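Local coordinates for extracellular solute-binding protein (Bordetella parapertussis, PDB 3PU5) that probably binds a small solute, perhaps a polyamine, outside the cytoplasmic membrane and delivers it to a transporter, as family relatives do, at residues 48-53 against 57-62; 244-247 against 251-254. All blocks are in the same frame, centred on the assembly; numbering follows the deposited sequence.

Contact 1. Residues 48-53 against 57-62; sequences ALKILS and TPPYDV
Lys50 and Ile51, on helix 44-53, meet Pro59 and Tyr60 in the loop after it; the backbones come closest at Ile51 CA and Pro58 CA, 6.9 Å apart. Lys50 CG lies anti to the backbone N (chi1 -176°), and from there the chain runs extended and crosses the end of Tyr60 at about a right angle, with CD 3.4 Å from Tyr60 OH. The ammonium then gives a weak hydrogen bond, Lys50 NZ to Tyr60 OH, 3.3 Å. Pro59 slides past the same lysine in the opposite direction, its CG 3.9 Å from Lys50 CE. That CG also sits over the centre of the Tyr60 ring, so proline and tyrosine, neighbours in sequence, present one joint surface to the lysine methylenes. Deeper in, Ile51 CG1 packs against Tyr60 CD2 at 4.0 Å, meeting the ring at a slant. The loop returns from helix 44-53 into strand 62-65, completing a beta-alpha-beta crossover of the periplasmic-binding-protein fold whose helix packs on the sheet. The lysine side is exposed, whereas Ile51 and Tyr60 are buried: Ile51 also rests on Leu73 of helix 67-75 and on Ala63 and Phe65 of strand 62-65, while Tyr60 leans on Thr11 of strand 7-12.

Contact 2. Residues 244-247 against 251-254; sequences MAVV and KEDL
Val246, on strand 238-246, faces Glu252 in the first turn of helix 252-262, their CA atoms 6.4 Å apart across a short connecting loop. One methyl makes the apolar contact: Val246 CG1 lies 4.1 Å from Glu252 CA, and Glu252 CB and CG are just as near, so the branch rests against the root of the glutamate and not its charged end. That methyl stands anti to the backbone N (chi1 178°), and the two side chains cross at about a right angle. This is a tight strand-loop-helix connection in a periplasmic-binding-protein fold, where the chain leaves a mainly antiparallel sheet and turns straight into a helix with Lys251 at its N-cap. Glu252 folds back over the connection: its CG is 4.0 Å from Val247 O, and the extended chain beyond carries OE2 to a hydrogen bond with the backbone N of Gly249 inside the loop. The carboxylate thus ties the helix start to the turn before it, and its place in the first turn would probably suit a negative charge. Val246 also touches Lys256, one turn further along the helix, and Val82 in a loop, while Val247 packs on Pro58 and on Ala63 of strand 62-65.

How the contacts relate
Contacts 1 and 2 have centres 11 Å apart and meet through the loop at 57-62 and the segment 244-247. Asp61 makes the main polar join: its OD2 accepts from Lys251 N, at the N-cap of helix 252-262, at 2.9 Å, and its O takes Val247 N at 3.0 Å. Strand 62-65, which follows contact 1, pairs antiparallel with strand 238-246, which leads into contact 2, so the two contacts flank neighbouring strands of one sheet. Contact 1 is only partly buried, with a weak lysine-tyrosine hydrogen bond at its exposed edge and apolar packing beneath. In contact 2 both valines are buried, and its glutamate turns its charge to a loop amide rather than across the contact.

Contact 1. Residues 48-53 against 57-62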
loop_
_atom_site.group_PDB
_atom_site.type_symbol
_atom_site.label_atom_id
_atom_site.label_comp_id
_atom_site.label_asym_id
_atom_site.label_seq_id
_atom_site.Cartn_x
_atom_site.Cartn_y
_atom_site.Cartn_z
ATOM N N ALA A 48 8.232 -10.810 11.498
ATOM C CA ALA A 48 9.124 -9.846 12.138
ATOM C C ALA A 48 9.666 -10.376 13.457
ATOM O O ALA A 48 10.864 -10.294 13.707
ATOM C CB ALA A 48 8.431 -8.524 12.351
ATOM N N LEU A 49 8.801 -10.919 14.308
ATOM C CA LEU A 49 9.279 -11.433 15.597
ATOM C C LEU A 49 10.276 -12.578 15.394
ATOM O O LEU A 49 11.295 -12.676 16.093
ATOM C CB LEU A 49 8.123 -11.878 16.503
ATOM C CG LEU A 49 8.598 -12.361 17.885
ATOM C CD1 LEU A 49 9.356 -11.256 18.613
ATOM C CD2 LEU A 49 7.442 -12.863 18.745
ATOM N N LYS A 50 9.991 -13.437 14.423
ATOM C CA LYS A 50 10.885 -14.553 14.148
ATOM C C LYS A 50 12.262 -14.053 13.740
ATOM O O LYS A 50 13.273 -14.570 14.202
ATOM C CB LYS A 50 10.318 -15.469 13.073
ATOM C CG LYS A 50 11.175 -16.696 12.828
ATOM C CD LYS A 50 10.318 -17.847 12.337
ATOM C CE LYS A 50 11.144 -19.087 12.041
ATOM N NZ LYS A 50 10.240 -20.147 11.532
ATOM N N ILE A 51 12.295 -13.035 12.884
ATOM C CA ILE A 51 13.564 -12.446 12.474
ATOM C C ILE A 51 14.223 -11.718 13.638
ATOM O O ILE A 51 15.429 -11.810 13.836
ATOM C CB ILE A 51 13.399 -11.468 11.302
ATOM C CG1 ILE A 51 13.011 -12.221 10.023
ATOM C CG2 ILE A 51 14.691 -10.693 11.094
ATOM C CD1 ILE A 51 12.342 -11.332 8.979
ATOM N N LEU A 52 13.419 -10.995 14.407
ATOM C CA LEU A 52 13.908 -10.328 15.606
ATOM C C LEU A 52 14.579 -11.310 16.562
ATOM O O LEU A 52 15.663 -11.045 17.091
ATOM C CB LEU A 52 12.741 -9.661 16.330
ATOM C CG LEU A 52 12.708 -8.143 16.272
ATOM C CD1 LEU A 52 11.291 -7.640 16.547
ATOM C CD2 LEU A 52 13.710 -7.587 17.278
ATOM N N SER A 53 13.915 -12.442 16.779
ATOM C CA SER A 53 14.321 -13.420 17.790
ATOM C C SER A 53 15.526 -14.233 17.366
ATOM O O SER A 53 16.150 -14.909 18.185
ATOM C CB SER A 53 13.176 -14.393 18.058
ATOM O OG SER A 53 11.987 -13.705 18.387
ATOM N N THR A 57 22.369 -18.353 12.438
ATOM C CA THR A 57 21.904 -18.322 11.055
ATOM C C THR A 57 20.416 -18.006 11.025
ATOM O O THR A 57 19.615 -18.750 11.597
ATOM C CB THR A 57 22.156 -19.655 10.321
ATOM O OG1 THR A 57 23.538 -20.021 10.442
ATOM C CG2 THR A 57 21.795 -19.520 8.835
ATOM N N PRO A 58 20.041 -16.897 10.359
ATOM C CA PRO A 58 18.633 -16.498 10.258
ATOM C C PRO A 58 17.855 -17.533 9.461
ATOM O O PRO A 58 18.431 -18.188 8.594
ATOM C CB PRO A 58 18.680 -15.183 9.464
ATOM C CG PRO A 58 20.100 -14.812 9.355
ATOM C CD PRO A 58 20.910 -16.055 9.523
ATOM N N PRO A 59 16.552 -17.667 9.732
ATOM C CA PRO A 59 15.740 -18.618 8.971
ATOM C C PRO A 59 15.413 -18.056 7.581
ATOM O O PRO A 59 15.228 -18.819 6.621
ATOM C CB PRO A 59 14.472 -18.729 9.814
ATOM C CG PRO A 59 14.353 -17.394 10.486
ATOM C CD PRO A 59 15.739 -16.807 10.608
ATOM N N TYR A 60 15.367 -16.729 7.473
ATOM C CA TYR A 60 15.003 -16.083 6.221
ATOM C C TYR A 60 16.111 -15.186 5.683
ATOM O O TYR A 60 16.854 -14.563 6.445
ATOM C CB TYR A 60 13.701 -15.282 6.372
ATOM C CG TYR A 60 12.599 -16.041 7.077
ATOM C CD1 TYR A 60 12.389 -17.395 6.826
ATOM C CD2 TYR A 60 11.775 -15.410 7.998
ATOM C CE1 TYR A 60 11.388 -18.102 7.478
ATOM C CE2 TYR A 60 10.764 -16.106 8.650
ATOM C CZ TYR A 60 10.576 -17.452 8.388
ATOM O OH TYR A 60 9.575 -18.154 9.038
ATOM N N ASP A 61 16.200 -15.117 4.358
ATOM C CA ASP A 61 17.199 -14.294 3.677
ATOM C C ASP A 61 16.632 -12.949 3.205
ATOM O O ASP A 61 17.352 -11.948 3.119
ATOM C CB ASP A 61 17.757 -15.066 2.485
ATOM C CG ASP A 61 18.285 -16.426 2.889
ATOM O OD1 ASP A 61 17.645 -17.445 2.548
ATOM O OD2 ASP A 61 19.318 -16.457 3.583
ATOM N N VAL A 62 15.344 -12.941 2.880
ATOM C CA VAL A 62 14.684 -11.725 2.408
ATOM C C VAL A 62 13.442 -11.466 3.239
ATOM O O VAL A 62 12.563 -12.325 3.353
ATOM C CB VAL A 62 14.319 -11.797 0.908
ATOM C CG1 VAL A 62 13.496 -10.558 0.486
ATOM C CG2 VAL A 62 15.583 -11.903 0.062
#

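Contact 2. Residues 244-247 against 251-254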
loop_
_atom_site.group_PDB
_atom_site.type_symbol
_atom_site.label_atom_id
_atom_site.label_comp_id
_atom_site.label_asym_id
_atom_site.label_seq_id
_atom_site.Cartn_x
_atom_site.Cartn_y
_atom_site.Cartn_z
HETATM N N MSE A 244 10.488 -4.638 1.047
HETATM C CA MSE A 244 11.455 -5.701 0.849
HETATM C C MSE A 244 12.825 -5.288 1.386
HETATM O O MSE A 244 13.269 -4.164 1.178
HETATM C CB MSE A 244 11.574 -6.069 -0.628
HETATM C CG MSE A 244 12.411 -7.325 -0.863
HETATM SE SE MSE A 244 12.335 -7.948 -2.742
HETATM C CE MSE A 244 10.529 -8.713 -2.769
ATOM N N ALA A 245 13.495 -6.216 2.055
ATOM C CA ALA A 245 14.799 -5.958 2.646
ATOM C C ALA A 245 15.629 -7.236 2.750
ATOM O O ALA A 245 15.088 -8.345 2.852
ATOM C CB ALA A 245 14.642 -5.314 4.035
ATOM N N VAL A 246 16.947 -7.055 2.750
ATOM C CA VAL A 246 17.893 -8.142 2.962
ATOM C C VAL A 246 18.153 -8.347 4.458
ATOM O O VAL A 246 18.532 -7.410 5.160
ATOM C CB VAL A 246 19.235 -7.841 2.269
ATOM C CG1 VAL A 246 20.239 -8.962 2.544
ATOM C CG2 VAL A 246 19.030 -7.656 0.767
ATOM N N VAL A 247 17.963 -9.577 4.932
ATOM C CA VAL A 247 18.183 -9.930 6.339
ATOM C C VAL A 247 19.666 -10.087 6.692
ATOM O O VAL A 247 20.364 -10.924 6.109
ATOM C CB VAL A 247 17.451 -11.246 6.685
ATOM C CG1 VAL A 247 17.826 -11.724 8.087
ATOM C CG2 VAL A 247 15.931 -11.066 6.528
ATOM N N LYS A 251 21.961 -15.263 3.451
ATOM C CA LYS A 251 22.725 -15.376 2.212
ATOM C C LYS A 251 22.600 -14.062 1.453
ATOM O O LYS A 251 21.841 -13.957 0.486
ATOM C CB LYS A 251 22.212 -16.543 1.365
ATOM C CG LYS A 251 22.444 -17.916 2.002
ATOM C CD LYS A 251 21.801 -19.027 1.192
ATOM C CE LYS A 251 22.135 -20.401 1.771
ATOM N NZ LYS A 251 21.349 -20.669 2.988
ATOM N N GLU A 252 23.353 -13.062 1.909
ATOM C CA GLU A 252 23.099 -11.673 1.542
ATOM C C GLU A 252 23.272 -11.377 0.064
ATOM O O GLU A 252 22.530 -10.577 -0.494
ATOM C CB GLU A 252 23.954 -10.726 2.391
ATOM C CG GLU A 252 23.644 -10.830 3.877
ATOM C CD GLU A 252 24.269 -9.715 4.683
ATOM O OE1 GLU A 252 24.933 -8.847 4.083
ATOM O OE2 GLU A 252 24.087 -9.696 5.918
ATOM N N ASP A 253 24.237 -12.029 -0.577
ATOM C CA ASP A 253 24.470 -11.790 -1.999
ATOM C C ASP A 253 23.366 -12.376 -2.873
ATOM O O ASP A 253 22.930 -11.750 -3.835
ATOM C CB ASP A 253 25.851 -12.292 -2.427
ATOM C CG ASP A 253 26.974 -11.411 -1.898
ATOM O OD1 ASP A 253 26.746 -10.191 -1.745
ATOM O OD2 ASP A 253 28.076 -11.931 -1.625
ATOM N N LEU A 254 22.895 -13.568 -2.536
ATOM C CA LEU A 254 21.752 -14.134 -3.250
ATOM C C LEU A 254 20.483 -13.305 -2.990
ATOM O O LEU A 254 19.689 -13.068 -3.894
ATOM C CB LEU A 254 21.527 -15.587 -2.835
ATOM C CG LEU A 254 22.736 -16.509 -3.005
ATOM C CD1 LEU A 254 22.335 -17.969 -2.817
ATOM C CD2 LEU A 254 23.355 -16.300 -4.374
#